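Local coordinates for protein Sso-CP2 metallo-carboxypetidase (Sulfolobus solfataricus, PDB 4MMO) that probably works as a zinc-dependent carboxypeptidase of the M20 family, cutting residues from the C-terminal end of peptides, at residues K14-A19 / D25-Y30; K47-P52 / L144-E149; L67-Y72 / G384-K389. One frame throughout, in Å; residues are numbered along the deposited sequence.

In the fold
The three contacts lie in the zinc-bearing part of the fold, around its mixed sheet, and Y72, at the end of the 67-72 segment, ties them together. Its carbonyl oxygen O takes a probable hydrogen bond from S16 OG of interaction 1 (2.9 Å), and its hydroxyl OH pairs with P52 O of interaction 2 (2.6 Å). Interactions 2 and 3, with centres about 12 Å apart, also share a helix-helix face, where L385 packs against helix 144-149. Interaction 3 is tied most directly to the metal, since it holds the zinc ligand H71. The S16 side chain of interaction 1 is about 11 Å from the bound zinc, whereas interaction 2 lies away from the annotated sites.

Interaction 1. Residues K14-A19 / D25-Y30. With SO4 (sulfate ion), chain E.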
loop_
_atom_site.group_PDB
_atom_site.type_symbol
_atom_site.label_atom_id
_atom_site.label_comp_id
_atom_site.label_asym_id
_atom_site.label_seq_id
_atom_site.Cartn_x
_atom_site.Cartn_y
_atom_site.Cartn_z
ATOM N N LYS A 14 -33.057 2.562 -6.869
ATOM C CA LYS A 14 -32.410 1.624 -7.776
ATOM C C LYS A 14 -30.897 1.790 -7.722
ATOM O O LYS A 14 -30.376 2.833 -8.110
ATOM C CB LYS A 14 -32.898 1.823 -9.206
ATOM C CG LYS A 14 -34.404 1.734 -9.359
ATOM C CD LYS A 14 -34.797 1.286 -10.755
ATOM C CE LYS A 14 -36.306 1.301 -10.935
ATOM N NZ LYS A 14 -37.012 0.532 -9.871
ATOM N N PRO A 15 -30.181 0.765 -7.229
ATOM C CA PRO A 15 -28.724 0.899 -7.258
ATOM C C PRO A 15 -28.192 0.842 -8.682
ATOM O O PRO A 15 -28.842 0.301 -9.575
ATOM C CB PRO A 15 -28.239 -0.295 -6.428
ATOM C CG PRO A 15 -29.340 -1.278 -6.485
ATOM C CD PRO A 15 -30.610 -0.486 -6.580
ATOM N N SER A 16 -27.016 1.419 -8.887
ATOM C CA SER A 16 -26.435 1.532 -10.213
ATOM C C SER A 16 -24.964 1.851 -10.047
ATOM O O SER A 16 -24.453 2.828 -10.592
ATOM C CB SER A 16 -27.142 2.626 -11.016
ATOM O OG SER A 16 -27.313 3.788 -10.230
ATOM N N ILE A 17 -24.289 1.022 -9.264
ATOM C CA ILE A 17 -22.866 1.184 -9.040
ATOM C C ILE A 17 -22.140 0.688 -10.280
ATOM O O ILE A 17 -22.195 -0.491 -10.609
ATOM C CB ILE A 17 -22.410 0.422 -7.792
ATOM C CG1 ILE A 17 -23.271 0.830 -6.590
ATOM C CG2 ILE A 17 -20.938 0.691 -7.519
ATOM C CD1 ILE A 17 -23.014 0.029 -5.332
ATOM N N SER A 18 -21.483 1.604 -10.985
ATOM C CA SER A 18 -20.788 1.261 -12.219
ATOM C C SER A 18 -19.483 0.527 -11.928
ATOM O O SER A 18 -18.987 -0.224 -12.766
ATOM C CB SER A 18 -20.505 2.523 -13.039
ATOM O OG SER A 18 -19.868 3.507 -12.246
ATOM N N ALA A 19 -18.932 0.748 -10.738
ATOM C CA ALA A 19 -17.680 0.110 -10.341
ATOM C C ALA A 19 -17.813 -1.411 -10.328
ATOM O O ALA A 19 -16.874 -2.121 -10.683
ATOM C CB ALA A 19 -17.248 0.607 -8.974
ATOM N N ASP A 25 -27.989 -2.063 -15.607
ATOM C CA ASP A 25 -28.901 -2.324 -16.718
ATOM C C ASP A 25 -30.357 -2.024 -16.362
ATOM O O ASP A 25 -31.105 -1.497 -17.186
ATOM C CB ASP A 25 -28.763 -3.769 -17.200
ATOM C CG ASP A 25 -27.426 -4.035 -17.862
ATOM O OD1 ASP A 25 -26.921 -3.134 -18.567
ATOM O OD2 ASP A 25 -26.877 -5.143 -17.679
ATOM N N GLU A 26 -30.756 -2.358 -15.139
ATOM C CA GLU A 26 -32.112 -2.070 -14.680
ATOM C C GLU A 26 -32.358 -0.565 -14.661
ATOM O O GLU A 26 -33.386 -0.085 -15.137
ATOM C CB GLU A 26 -32.343 -2.645 -13.281
ATOM N N THR A 27 -31.400 0.171 -14.106
ATOM C CA THR A 27 -31.511 1.617 -13.991
ATOM C C THR A 27 -31.632 2.266 -15.363
ATOM O O THR A 27 -32.500 3.108 -15.576
ATOM C CB THR A 27 -30.308 2.196 -13.242
ATOM O OG1 THR A 27 -30.241 1.605 -11.939
ATOM C CG2 THR A 27 -30.425 3.720 -13.108
ATOM N N ALA A 28 -30.772 1.861 -16.294
ATOM C CA ALA A 28 -30.808 2.393 -17.651
ATOM C C ALA A 28 -32.158 2.133 -18.313
ATOM O O ALA A 28 -32.666 2.975 -19.050
ATOM C CB ALA A 28 -29.687 1.795 -18.487
ATOM N N ASN A 29 -32.736 0.967 -18.048
ATOM C CA ASN A 29 -34.028 0.615 -18.627
ATOM C C ASN A 29 -35.166 1.404 -18.000
ATOM O O ASN A 29 -36.079 1.847 -18.693
ATOM C CB ASN A 29 -34.298 -0.884 -18.482
ATOM C CG ASN A 29 -33.979 -1.652 -19.747
ATOM O OD1 ASN A 29 -34.663 -1.507 -20.761
ATOM N ND2 ASN A 29 -32.936 -2.474 -19.696
ATOM N N TYR A 30 -35.114 1.560 -16.682
ATOM C CA TYR A 30 -36.088 2.365 -15.969
ATOM C C TYR A 30 -36.006 3.798 -16.482
ATOM O O TYR A 30 -37.025 4.433 -16.765
ATOM C CB TYR A 30 -35.809 2.324 -14.466
ATOM C CG TYR A 30 -36.485 3.427 -13.687
ATOM C CD1 TYR A 30 -37.784 3.279 -13.219
ATOM C CD2 TYR A 30 -35.823 4.621 -13.419
ATOM C CE1 TYR A 30 -38.405 4.287 -12.504
ATOM C CE2 TYR A 30 -36.439 5.636 -12.707
ATOM C CZ TYR A 30 -37.730 5.464 -12.255
ATOM O OH TYR A 30 -38.344 6.469 -11.545
HETATM S S SO4 E . -27.613 -5.241 -13.875
HETATM O O1 SO4 E . -27.566 -6.595 -14.423
HETATM O O2 SO4 E . -28.982 -4.733 -13.950
HETATM O O3 SO4 E . -27.179 -5.261 -12.479
HETATM O O4 SO4 E . -26.724 -4.375 -14.650
#
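K14 and P15 run extended, and with S16 pass the first turns of helix 24-39, the CA atoms of K14 and T27 being closest at 6.3 Å. This is a helix-loop-helix connection folding back on itself: the chain leaves helix 3-12, passes through the loop and enters the next helix, whose N-terminal end holds a sulfate. T27 faces the K14-S16 part of the loop. Its OG1 comes within 3.0 Å of P15 O, but its hydrogen bond goes to the carbonyl of G23, one turn back, so the hydroxyl is held against its own helix while the loop passes over it. S16 adds its CB, 3.4 Å from T27 OG1; the S16 hydroxyl has its partner in Y72, just past the zinc-bearing strand.

At the other end of the contact the aliphatic chain of K14 crosses the Y30 side chain at about a right angle. Its CE does the touching, 3.4 Å from Y30 CD1, in an oblique approach to the ring. A bend at the last torsion of the lysine leaves NZ farther from the ring than CE is. With CG anti to its own backbone N (chi1 163°), the Y30 ring swings out to where K14 CE passes it, and its hydroxyl goes on to E10 of the preceding helix.

The sulfate, probably from the crystallisation liquor, illustrates how the start of a helix receives an anion through backbone N-H groups, with G23 N also taking part. D25 N gives an almost straight bond to sulfate O4 (2.8 Å, 170°), while E26 N reaches sulfate O2 at 3.2 Å with a more bent 148°.

Interaction 2. Residues K47-P52 / L144-E149; sequences KTKGHP and LEDYIE
K49 and D146 supply the ionic part of this contact, in which a loop lies beside a short helix. The lysine chain stays extended until chi4 (78°), where it bends and brings NZ to 3.3 Å from D146 OD2. The two side chains cross at about a right angle, and one carboxylate oxygen takes the contact. As a hydrogen bond it is weak, and both residues are exposed, so solvent probably screens the salt bridge.

The apolar part lies nearer the backbones. T48 and Y147, whose CA atoms are 6.3 Å apart, meet through the threonine methyl CG2 and the tyrosine CB at 3.9 Å. The Y147 side chain also touches V53 and Y55 of strand 53-58, and T48 touches V53, so the helix and the loop share one apolar patch.

Hydrogen bonding within the loop sets the threonine in place. OG1 sits between the backbone N and the carbonyl carbon (chi1 66°); there it accepts from G50 N at 3.1 Å, the firm bond of the turn, whereas its approach to H51 O is so short that its length is doubtful. Replacing T48 by an alanine would remove both branches, and would probably leave G50 N without its acceptor, free the turn to shift and open a gap beside Y147 CB.

This hydroxyl grip on the N-H two residues ahead is an ST turn, set here in the β-hairpin loop that joins antiparallel strands 43-46 and 53-58 at one side of the mixed sheet.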
loop_
_atom_site.group_PDB
_atom_site.type_symbol
_atom_site.label_atom_id
_atom_site.label_comp_id
_atom_site.label_asym_id
_atom_site.label_seq_id
_atom_site.Cartn_x
_atom_site.Cartn_y
_atom_site.Cartn_z
ATOM N N LYS A 47 -26.198 0.818 -27.282
ATOM C CA LYS A 47 -25.155 -0.063 -26.784
ATOM C C LYS A 47 -23.775 0.561 -26.925
ATOM O O LYS A 47 -23.517 1.338 -27.846
ATOM C CB LYS A 47 -25.196 -1.398 -27.531
ATOM N N THR A 48 -22.898 0.219 -25.989
ATOM C CA THR A 48 -21.495 0.588 -26.062
ATOM C C THR A 48 -20.693 -0.648 -25.692
ATOM O O THR A 48 -21.265 -1.681 -25.352
ATOM C CB THR A 48 -21.149 1.734 -25.089
ATOM O OG1 THR A 48 -21.294 1.282 -23.737
ATOM C CG2 THR A 48 -22.057 2.934 -25.324
ATOM N N LYS A 49 -19.370 -0.543 -25.744
ATOM C CA LYS A 49 -18.508 -1.649 -25.352
ATOM C C LYS A 49 -18.659 -1.966 -23.862
ATOM O O LYS A 49 -18.152 -2.981 -23.383
ATOM C CB LYS A 49 -17.049 -1.324 -25.671
ATOM C CG LYS A 49 -16.743 -1.178 -27.157
ATOM C CD LYS A 49 -15.255 -0.949 -27.383
ATOM C CE LYS A 49 -14.897 -0.938 -28.861
ATOM N NZ LYS A 49 -15.246 0.349 -29.523
ATOM N N GLY A 50 -19.351 -1.087 -23.140
ATOM C CA GLY A 50 -19.644 -1.293 -21.731
ATOM C C GLY A 50 -21.090 -0.957 -21.405
ATOM O O GLY A 50 -22.011 -1.373 -22.109
ATOM N N HIS A 51 -21.292 -0.191 -20.338
ATOM C CA HIS A 51 -22.639 0.153 -19.894
ATOM C C HIS A 51 -23.373 0.972 -20.957
ATOM O O HIS A 51 -22.752 1.729 -21.703
ATOM C CB HIS A 51 -22.572 0.906 -18.568
ATOM C CG HIS A 51 -21.850 0.153 -17.491
ATOM N ND1 HIS A 51 -21.820 -1.223 -17.444
ATOM C CD2 HIS A 51 -21.129 0.584 -16.429
ATOM C CE1 HIS A 51 -21.115 -1.610 -16.395
ATOM N NE2 HIS A 51 -20.686 -0.535 -15.763
ATOM N N PRO A 52 -24.703 0.812 -21.038
ATOM C CA PRO A 52 -25.458 1.434 -22.128
ATOM C C PRO A 52 -25.724 2.918 -21.898
ATOM O O PRO A 52 -25.628 3.406 -20.772
ATOM C CB PRO A 52 -26.775 0.661 -22.112
ATOM C CG PRO A 52 -26.968 0.317 -20.680
ATOM C CD PRO A 52 -25.586 0.088 -20.109
ATOM N N LEU A 144 -17.322 6.013 -23.469
ATOM C CA LEU A 144 -18.208 7.080 -23.937
ATOM C C LEU A 144 -17.729 7.711 -25.241
ATOM O O LEU A 144 -18.541 8.081 -26.090
ATOM C CB LEU A 144 -18.373 8.172 -22.876
ATOM C CG LEU A 144 -19.294 9.325 -23.289
ATOM C CD1 LEU A 144 -20.697 8.819 -23.587
ATOM C CD2 LEU A 144 -19.333 10.408 -22.221
ATOM N N GLU A 145 -16.415 7.846 -25.396
ATOM C CA GLU A 145 -15.865 8.490 -26.585
ATOM C C GLU A 145 -16.192 7.695 -27.844
ATOM O O GLU A 145 -16.600 8.270 -28.851
ATOM C CB GLU A 145 -14.353 8.672 -26.460
ATOM C CG GLU A 145 -13.729 9.369 -27.662
ATOM C CD GLU A 145 -12.250 9.640 -27.486
ATOM O OE1 GLU A 145 -11.712 9.336 -26.400
ATOM O OE2 GLU A 145 -11.626 10.158 -28.436
ATOM N N ASP A 146 -16.013 6.377 -27.781
ATOM C CA ASP A 146 -16.283 5.513 -28.925
ATOM C C ASP A 146 -17.719 5.684 -29.398
ATOM O O ASP A 146 -17.993 5.695 -30.597
ATOM C CB ASP A 146 -16.027 4.045 -28.571
ATOM C CG ASP A 146 -14.554 3.734 -28.386
ATOM O OD1 ASP A 146 -13.715 4.423 -29.001
ATOM O OD2 ASP A 146 -14.235 2.794 -27.629
ATOM N N TYR A 147 -18.640 5.821 -28.452
ATOM C CA TYR A 147 -20.034 6.044 -28.799
ATOM C C TYR A 147 -20.238 7.410 -29.461
ATOM O O TYR A 147 -20.980 7.533 -30.435
ATOM C CB TYR A 147 -20.922 5.933 -27.563
ATOM C CG TYR A 147 -22.283 6.530 -27.785
ATOM C CD1 TYR A 147 -23.251 5.851 -28.510
ATOM C CD2 TYR A 147 -22.598 7.782 -27.284
ATOM C CE1 TYR A 147 -24.496 6.402 -28.724
ATOM C CE2 TYR A 147 -23.839 8.339 -27.493
ATOM C CZ TYR A 147 -24.785 7.647 -28.213
ATOM O OH TYR A 147 -26.025 8.200 -28.422
ATOM N N ILE A 148 -19.580 8.435 -28.933
ATOM C CA ILE A 148 -19.762 9.790 -29.445
ATOM C C ILE A 148 -19.172 9.935 -30.843
ATOM O O ILE A 148 -19.763 10.584 -31.707
ATOM C CB ILE A 148 -19.149 10.842 -28.492
ATOM C CG1 ILE A 148 -19.994 10.936 -27.219
ATOM C CG2 ILE A 148 -19.063 12.219 -29.165
ATOM C CD1 ILE A 148 -19.407 11.819 -26.137
ATOM N N GLU A 149 -18.014 9.326 -31.070
ATOM C CA GLU A 149 -17.332 9.464 -32.355
ATOM C C GLU A 149 -18.120 8.835 -33.504
ATOM O O GLU A 149 -17.916 9.192 -34.663
ATOM C CB GLU A 149 -15.928 8.856 -32.291
ATOM C CG GLU A 149 -14.990 9.537 -31.297
ATOM C CD GLU A 149 -14.480 10.890 -31.774
ATOM O OE1 GLU A 149 -15.065 11.467 -32.715
ATOM O OE2 GLU A 149 -13.482 11.375 -31.204
#

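Interaction 3. Residues L67-Y72 / G384-K389; sequences LIYNHY and GLFVYK
F386 and Y69 bring their rings together obliquely, with centroids 5.4 Å apart and planes at 65°. The end of the phenylalanine ring does the touching: F386 CZ comes within 3.5 Å of Y69 CD2, with CE2 close behind. Farther round the ring F386 CD1 meets the L67 methyl CD2 at 3.6 Å, with CE1 nearly as near, so L67 and Y69 both approach obliquely from the same side of the ring plane.

The first torsions aim both rings at the interface. F386 has CG anti to its carbonyl carbon (chi1 -65°), which sends the ring outward from the helix, and Y69 has CG anti to its backbone N (chi1 167°). Both L67 and Y69 cross F386 at about a right angle. All three are buried, and the contact is apolar throughout; the polar end of the tyrosine is dealt with separately, its OH being hydrogen-bonded to the E134 carboxylate.

Two residues beyond Y69 comes H71, which binds zinc together with D104 and E163, so the strand carries both the aromatic contact and a metal ligand. Strand 65-71 runs inside the mixed sheet, bonded through its backbone to strands 128-134 and 159-161, both parallel to it. Helix 383-389 lies over this part of the sheet, F386 also touching L132 of strand 128-134, while L385 packs against helix 144-149 beside it.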
loop_
_atom_site.group_PDB
_atom_site.type_symbol
_atom_site.label_atom_id
_atom_site.label_comp_id
_atom_site.label_asym_id
_atom_site.label_seq_id
_atom_site.Cartn_x
_atom_site.Cartn_y
_atom_site.Cartn_z
ATOM N N LEU A 67 -27.793 20.199 -25.953
ATOM C CA LEU A 67 -27.419 18.846 -25.556
ATOM C C LEU A 67 -27.249 18.805 -24.041
ATOM O O LEU A 67 -26.449 19.555 -23.486
ATOM C CB LEU A 67 -26.116 18.429 -26.248
ATOM C CG LEU A 67 -25.581 17.023 -25.943
ATOM C CD1 LEU A 67 -26.599 15.957 -26.307
ATOM C CD2 LEU A 67 -24.280 16.775 -26.689
ATOM N N ILE A 68 -28.011 17.942 -23.374
ATOM C CA ILE A 68 -27.943 17.823 -21.919
ATOM C C ILE A 68 -27.290 16.500 -21.516
ATOM O O ILE A 68 -27.754 15.433 -21.902
ATOM C CB ILE A 68 -29.344 17.927 -21.282
ATOM C CG1 ILE A 68 -29.956 19.295 -21.601
ATOM C CG2 ILE A 68 -29.270 17.702 -19.767
ATOM C CD1 ILE A 68 -31.318 19.543 -20.980
ATOM N N TYR A 69 -26.217 16.592 -20.735
ATOM C CA TYR A 69 -25.482 15.423 -20.265
ATOM C C TYR A 69 -25.703 15.194 -18.773
ATOM O O TYR A 69 -25.603 16.118 -17.967
ATOM C CB TYR A 69 -23.981 15.585 -20.548
ATOM C CG TYR A 69 -23.097 14.575 -19.838
ATOM C CD1 TYR A 69 -22.633 14.816 -18.552
ATOM C CD2 TYR A 69 -22.723 13.387 -20.456
ATOM C CE1 TYR A 69 -21.830 13.905 -17.898
ATOM C CE2 TYR A 69 -21.913 12.464 -19.806
ATOM C CZ TYR A 69 -21.472 12.729 -18.528
ATOM O OH TYR A 69 -20.673 11.822 -17.867
ATOM N N ASN A 70 -26.004 13.948 -18.420
ATOM C CA ASN A 70 -26.038 13.512 -17.028
ATOM C C ASN A 70 -25.580 12.058 -16.962
ATOM O O ASN A 70 -25.400 11.423 -17.994
ATOM C CB ASN A 70 -27.444 13.657 -16.442
ATOM C CG ASN A 70 -27.829 15.104 -16.188
ATOM O OD1 ASN A 70 -28.623 15.685 -16.926
ATOM N ND2 ASN A 70 -27.276 15.686 -15.131
ATOM N N HIS A 71 -25.376 11.530 -15.761
ATOM C CA HIS A 71 -25.013 10.120 -15.621
ATOM C C HIS A 71 -25.845 9.445 -14.545
ATOM O O HIS A 71 -26.044 9.999 -13.462
ATOM C CB HIS A 71 -23.517 9.957 -15.344
ATOM C CG HIS A 71 -23.064 10.572 -14.055
ATOM N ND1 HIS A 71 -23.189 9.937 -12.845
ATOM C CD2 HIS A 71 -22.477 11.766 -13.804
ATOM C CE1 HIS A 71 -22.695 10.716 -11.891
ATOM N NE2 HIS A 71 -22.260 11.827 -12.448
ATOM N N TYR A 72 -26.340 8.249 -14.862
ATOM C CA TYR A 72 -27.225 7.519 -13.959
ATOM C C TYR A 72 -26.467 6.585 -13.017
ATOM O O TYR A 72 -27.046 6.051 -12.076
ATOM C CB TYR A 72 -28.289 6.743 -14.746
ATOM C CG TYR A 72 -27.750 5.687 -15.686
ATOM C CD1 TYR A 72 -27.516 4.386 -15.246
ATOM C CD2 TYR A 72 -27.497 5.982 -17.017
ATOM C CE1 TYR A 72 -27.030 3.418 -16.107
ATOM C CE2 TYR A 72 -27.013 5.021 -17.887
ATOM C CZ TYR A 72 -26.779 3.741 -17.425
ATOM O OH TYR A 72 -26.298 2.786 -18.292
ATOM N N GLY A 384 -14.466 17.404 -22.081
ATOM C CA GLY A 384 -13.529 17.429 -23.192
ATOM C C GLY A 384 -14.047 16.768 -24.453
ATOM O O GLY A 384 -13.775 17.236 -25.555
ATOM N N LEU A 385 -14.795 15.682 -24.299
ATOM C CA LEU A 385 -15.336 14.975 -25.452
ATOM C C LEU A 385 -16.330 15.848 -26.204
ATOM O O LEU A 385 -16.325 15.893 -27.433
ATOM C CB LEU A 385 -16.021 13.678 -25.016
ATOM C CG LEU A 385 -15.140 12.684 -24.265
ATOM C CD1 LEU A 385 -15.934 11.426 -23.958
ATOM C CD2 LEU A 385 -13.875 12.354 -25.059
ATOM N N PHE A 386 -17.180 16.544 -25.462
ATOM C CA PHE A 386 -18.229 17.342 -26.074
ATOM C C PHE A 386 -17.646 18.580 -26.748
ATOM O O PHE A 386 -18.070 18.963 -27.837
ATOM C CB PHE A 386 -19.282 17.710 -25.028
ATOM C CG PHE A 386 -20.019 16.521 -24.483
ATOM C CD1 PHE A 386 -21.071 15.963 -25.189
ATOM C CD2 PHE A 386 -19.646 15.947 -23.281
ATOM C CE1 PHE A 386 -21.745 14.861 -24.702
ATOM C CE2 PHE A 386 -20.320 14.844 -22.785
ATOM C CZ PHE A 386 -21.370 14.299 -23.497
ATOM N N VAL A 387 -16.649 19.183 -26.117
ATOM C CA VAL A 387 -16.030 20.386 -26.658
ATOM C C VAL A 387 -15.115 20.075 -27.844
ATOM O O VAL A 387 -15.180 20.743 -28.869
ATOM C CB VAL A 387 -15.232 21.130 -25.571
ATOM C CG1 VAL A 387 -14.498 22.332 -26.157
ATOM C CG2 VAL A 387 -16.162 21.574 -24.458
ATOM N N TYR A 388 -14.271 19.056 -27.707
ATOM C CA TYR A 388 -13.239 18.791 -28.708
ATOM C C TYR A 388 -13.679 17.822 -29.798
ATOM O O TYR A 388 -13.363 18.025 -30.970
ATOM C CB TYR A 388 -11.968 18.274 -28.032
ATOM C CG TYR A 388 -11.342 19.287 -27.100
ATOM C CD1 TYR A 388 -11.134 20.598 -27.510
ATOM C CD2 TYR A 388 -10.979 18.940 -25.810
ATOM C CE1 TYR A 388 -10.572 21.531 -26.664
ATOM C CE2 TYR A 388 -10.414 19.870 -24.953
ATOM C CZ TYR A 388 -10.214 21.161 -25.385
ATOM O OH TYR A 388 -9.655 22.088 -24.537
ATOM N N LYS A 389 -14.403 16.773 -29.424
ATOM C CA LYS A 389 -14.795 15.760 -30.396
ATOM C C LYS A 389 -16.098 16.135 -31.099
ATOM O O LYS A 389 -16.218 15.966 -32.310
ATOM C CB LYS A 389 -14.898 14.383 -29.741
ATOM C CG LYS A 389 -13.707 14.027 -28.867
ATOM C CD LYS A 389 -12.397 14.075 -29.646
ATOM C CE LYS A 389 -11.222 13.643 -28.781
ATOM N NZ LYS A 389 -9.969 13.466 -29.568
#